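Local structure of endoribonuclease MazF4 (Mycobacterium tuberculosis, 5XE2) at residues 43-54 / 62-70. The protein is the toxin of a type II toxin-antitoxin system, an endoribonuclease that cuts single-stranded mRNA between the first two bases of UCGCU and is neutralised by the antitoxin MazE4. Sequence-based numbering, arbitrary orientation.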
loop_
_atom_site.group_PDB
_atom_site.type_symbol
_atom_site.label_atom_id
_atom_site.label_comp_id
_atom_site.label_asym_id
_atom_site.label_seq_id
_atom_site.Cartn_x
_atom_site.Cartn_y
_atom_site.Cartn_z
ATOM N N LEU A 43 5.393 -0.300 11.830
ATOM C CA LEU A 43 5.149 -0.612 13.237
ATOM C C LEU A 43 5.540 0.606 14.050
ATOM O O LEU A 43 6.585 1.224 13.779
ATOM C CB LEU A 43 5.963 -1.808 13.721
ATOM C CG LEU A 43 5.256 -3.151 13.784
ATOM C CD1 LEU A 43 5.183 -3.766 12.390
ATOM C CD2 LEU A 43 5.996 -4.064 14.759
ATOM N N THR A 44 4.710 0.932 15.045
ATOM C CA THR A 44 4.919 2.089 15.905
ATOM C C THR A 44 4.573 1.762 17.360
ATOM O O THR A 44 3.789 0.850 17.641
ATOM C CB THR A 44 4.121 3.326 15.411
ATOM O OG1 THR A 44 4.316 4.423 16.312
ATOM C CG2 THR A 44 2.627 3.031 15.302
ATOM N N THR A 45 5.197 2.511 18.268
ATOM C CA THR A 45 4.854 2.477 19.686
ATOM C C THR A 45 3.658 3.382 19.952
ATOM O O THR A 45 3.033 3.276 21.016
ATOM C CB THR A 45 6.018 2.955 20.569
ATOM O OG1 THR A 45 6.336 4.311 20.245
ATOM C CG2 THR A 45 7.249 2.084 20.368
ATOM N N THR A 46 3.347 4.274 19.003
ATOM C CA THR A 46 2.197 5.151 19.129
ATOM C C THR A 46 0.949 4.293 19.216
ATOM O O THR A 46 0.781 3.342 18.452
ATOM C CB THR A 46 2.068 6.134 17.946
ATOM O OG1 THR A 46 3.278 6.881 17.815
ATOM C CG2 THR A 46 0.916 7.097 18.161
ATOM N N ARG A 47 0.106 4.628 20.179
ATOM C CA ARG A 47 -1.109 3.900 20.453
ATOM C C ARG A 47 -2.290 4.681 19.903
ATOM O O ARG A 47 -2.422 5.874 20.178
ATOM C CB ARG A 47 -1.265 3.727 21.958
ATOM C CG ARG A 47 -2.575 3.096 22.375
ATOM C CD ARG A 47 -2.603 2.910 23.871
ATOM N NE ARG A 47 -3.847 2.278 24.293
ATOM C CZ ARG A 47 -4.152 1.984 25.554
ATOM N NH1 ARG A 47 -3.302 2.266 26.544
ATOM N NH2 ARG A 47 -5.319 1.403 25.823
ATOM N N ARG A 48 -3.117 4.011 19.105
ATOM C CA ARG A 48 -4.432 4.520 18.712
ATOM C C ARG A 48 -5.426 3.374 18.626
ATOM O O ARG A 48 -5.034 2.227 18.435
ATOM C CB ARG A 48 -4.345 5.252 17.382
ATOM C CG ARG A 48 -3.467 6.485 17.473
ATOM C CD ARG A 48 -3.505 7.276 16.207
ATOM N NE ARG A 48 -4.812 7.879 15.994
ATOM C CZ ARG A 48 -5.207 8.420 14.846
ATOM N NH1 ARG A 48 -4.403 8.421 13.789
ATOM N NH2 ARG A 48 -6.419 8.951 14.751
ATOM N N THR A 49 -6.704 3.691 18.793
ATOM C CA THR A 49 -7.766 2.683 18.796
ATOM C C THR A 49 -8.709 2.973 17.625
ATOM O O THR A 49 -9.844 3.417 17.812
ATOM C CB THR A 49 -8.527 2.639 20.157
ATOM O OG1 THR A 49 -9.533 3.661 20.208
ATOM C CG2 THR A 49 -7.566 2.819 21.339
ATOM N N ILE A 50 -8.209 2.736 16.414
ATOM C CA ILE A 50 -8.961 3.011 15.183
ATOM C C ILE A 50 -8.888 1.799 14.242
ATOM O O ILE A 50 -7.957 1.005 14.350
ATOM C CB ILE A 50 -8.473 4.310 14.490
ATOM C CG1 ILE A 50 -6.992 4.220 14.092
ATOM C CG2 ILE A 50 -8.694 5.500 15.410
ATOM C CD1 ILE A 50 -6.496 5.419 13.301
ATOM N N PRO A 51 -9.877 1.646 13.328
ATOM C CA PRO A 51 -9.933 0.432 12.500
ATOM C C PRO A 51 -8.641 0.078 11.744
ATOM O O PRO A 51 -8.347 -1.098 11.572
ATOM C CB PRO A 51 -11.076 0.729 11.519
ATOM C CG PRO A 51 -11.971 1.655 12.260
ATOM C CD PRO A 51 -11.084 2.483 13.148
ATOM N N THR A 52 -7.867 1.073 11.320
ATOM C CA THR A 52 -6.637 0.811 10.545
ATOM C C THR A 52 -5.366 0.571 11.374
ATOM O O THR A 52 -4.291 0.372 10.803
ATOM C CB THR A 52 -6.387 1.938 9.536
ATOM O OG1 THR A 52 -6.506 3.207 10.199
ATOM C CG2 THR A 52 -7.396 1.838 8.399
ATOM N N TRP A 53 -5.479 0.610 12.702
ATOM C CA TRP A 53 -4.368 0.287 13.591
ATOM C C TRP A 53 -4.631 -1.073 14.226
ATOM O O TRP A 53 -5.763 -1.357 14.621
ATOM C CB TRP A 53 -4.178 1.379 14.641
ATOM C CG TRP A 53 -3.534 2.599 14.037
ATOM C CD1 TRP A 53 -3.863 3.209 12.848
ATOM C CD2 TRP A 53 -2.443 3.333 14.564
ATOM N NE1 TRP A 53 -3.050 4.281 12.619
ATOM C CE2 TRP A 53 -2.168 4.385 13.656
ATOM C CE3 TRP A 53 -1.670 3.219 15.716
ATOM C CZ2 TRP A 53 -1.152 5.311 13.869
ATOM C CZ3 TRP A 53 -0.677 4.134 15.923
ATOM C CH2 TRP A 53 -0.417 5.167 15.010
ATOM N N VAL A 54 -3.605 -1.919 14.265
ATOM C CA VAL A 54 -3.699 -3.259 14.847
ATOM C C VAL A 54 -2.652 -3.392 15.952
ATOM O O VAL A 54 -1.464 -3.312 15.685
ATOM C CB VAL A 54 -3.474 -4.366 13.782
ATOM C CG1 VAL A 54 -3.631 -5.751 14.401
ATOM C CG2 VAL A 54 -4.447 -4.195 12.619
ATOM N N LEU A 62 6.673 -8.968 18.861
ATOM C CA LEU A 62 6.967 -7.576 19.132
ATOM C C LEU A 62 5.782 -6.936 19.837
ATOM O O LEU A 62 4.645 -7.412 19.722
ATOM C CB LEU A 62 7.257 -6.852 17.818
ATOM C CG LEU A 62 8.407 -7.434 16.978
ATOM C CD1 LEU A 62 8.243 -7.122 15.502
ATOM C CD2 LEU A 62 9.751 -6.949 17.493
ATOM N N THR A 63 6.062 -5.870 20.582
ATOM C CA THR A 63 5.013 -5.040 21.181
ATOM C C THR A 63 4.651 -3.903 20.207
ATOM O O THR A 63 5.196 -3.823 19.099
ATOM C CB THR A 63 5.434 -4.518 22.577
ATOM O OG1 THR A 63 4.278 -4.073 23.299
ATOM C CG2 THR A 63 6.441 -3.377 22.493
ATOM N N GLY A 64 3.721 -3.040 20.613
ATOM C CA GLY A 64 3.321 -1.902 19.791
ATOM C C GLY A 64 2.194 -2.198 18.814
ATOM O O GLY A 64 1.377 -3.100 19.043
ATOM N N TYR A 65 2.139 -1.406 17.739
ATOM C CA TYR A 65 0.961 -1.323 16.883
ATOM C C TYR A 65 1.372 -1.244 15.428
ATOM O O TYR A 65 2.385 -0.624 15.109
ATOM C CB TYR A 65 0.125 -0.075 17.228
ATOM C CG TYR A 65 -0.289 -0.022 18.679
ATOM C CD1 TYR A 65 0.612 0.426 19.652
ATOM C CD2 TYR A 65 -1.557 -0.443 19.094
ATOM C CE1 TYR A 65 0.269 0.455 20.990
ATOM C CE2 TYR A 65 -1.918 -0.408 20.440
ATOM C CZ TYR A 65 -0.993 0.039 21.381
ATOM O OH TYR A 65 -1.294 0.090 22.726
ATOM N N VAL A 66 0.572 -1.857 14.557
ATOM C CA VAL A 66 0.754 -1.751 13.113
ATOM C C VAL A 66 -0.133 -0.616 12.600
ATOM O O VAL A 66 -1.342 -0.613 12.853
ATOM C CB VAL A 66 0.422 -3.088 12.400
ATOM C CG1 VAL A 66 0.366 -2.922 10.888
ATOM C CG2 VAL A 66 1.441 -4.154 12.788
ATOM N N ASN A 67 0.477 0.354 11.917
ATOM C CA ASN A 67 -0.272 1.410 11.214
ATOM C C ASN A 67 -0.475 1.022 9.738
ATOM O O ASN A 67 0.402 1.250 8.893
ATOM C CB ASN A 67 0.450 2.751 11.353
ATOM C CG ASN A 67 -0.225 3.878 10.574
ATOM O OD1 ASN A 67 -1.328 3.731 10.053
ATOM N ND2 ASN A 67 0.458 5.012 10.483
ATOM N N ALA A 68 -1.634 0.435 9.438
ATOM C CA ALA A 68 -1.963 -0.015 8.072
ATOM C C ALA A 68 -2.285 1.124 7.108
ATOM O O ALA A 68 -2.382 0.886 5.906
ATOM C CB ALA A 68 -3.111 -1.018 8.094
ATOM N N ASP A 69 -2.464 2.346 7.619
ATOM C CA ASP A 69 -2.570 3.532 6.753
ATOM C C ASP A 69 -1.250 3.922 6.090
ATOM O O ASP A 69 -1.264 4.560 5.040
ATOM C CB ASP A 69 -3.138 4.744 7.516
ATOM C CG ASP A 69 -4.619 4.607 7.823
ATOM O OD1 ASP A 69 -5.354 4.032 6.995
ATOM O OD2 ASP A 69 -5.060 5.080 8.885
ATOM N N ASN A 70 -0.124 3.548 6.701
ATOM C CA ASN A 70 1.186 3.926 6.197
ATOM C C ASN A 70 1.796 2.754 5.436
ATOM O O ASN A 70 2.534 1.939 5.995
ATOM C CB ASN A 70 2.064 4.400 7.363
ATOM C CG ASN A 70 3.413 4.988 6.931
ATOM O OD1 ASN A 70 4.243 5.226 7.791
ATOM N ND2 ASN A 70 3.631 5.245 5.635
HETATM O O HOH W 1 -3.349 6.485 10.441
#
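Asn-67 CB sits over one face of the Trp-53 indole, 4.2 Å from the centroid of its five-membered ring, a CH-pi contact. Arg-48 CB covers the opposite face. The amide of Asn-67 is tilted 28° from the ring plane. Asn-67 CG stands anti to the backbone N (chi1 176°), which lays the amide along the NE1-CE2-CZ2 side of the indole, OD1 near NE1 and ND2 near CZ2. Trp-53 NE1 gives its hydrogen to a water in the ring plane, and this water donates to Asp-69 OD2. Asp-69 OD2 also accepts from Thr-52 OG1 at 2.7 Å, met from above the carboxylate plane, so one carboxylate oxygen takes two bonds.

Strand 65-75 runs between strands 37-44 and 53-55 in the antiparallel sheet of this PemK/MazF toxin and pairs with both. Thr-44 and Tyr-65 exchange two backbone bonds, as do Val-54 and Val-66. Loop 45-52, which links strands 37-44 and 53-55, passes over Tyr-65. Arg-47 CA lies over the face of the Tyr-65 ring, 3.9 Å from its centroid. The extended Arg-47 side chain crosses the hydroxyl end, with CG 3.3 Å from Tyr-65 OH. Thr-44 OG1 accepts from Thr-46 N at 2.9 Å, an ST turn that starts this loop. Leu-43 CD1 meets Val-66 CG2 at 3.8 Å, and Leu-43 CD2 touches Leu-62 CD1. Helix 88-101 packs on Val-54 and Ala-68.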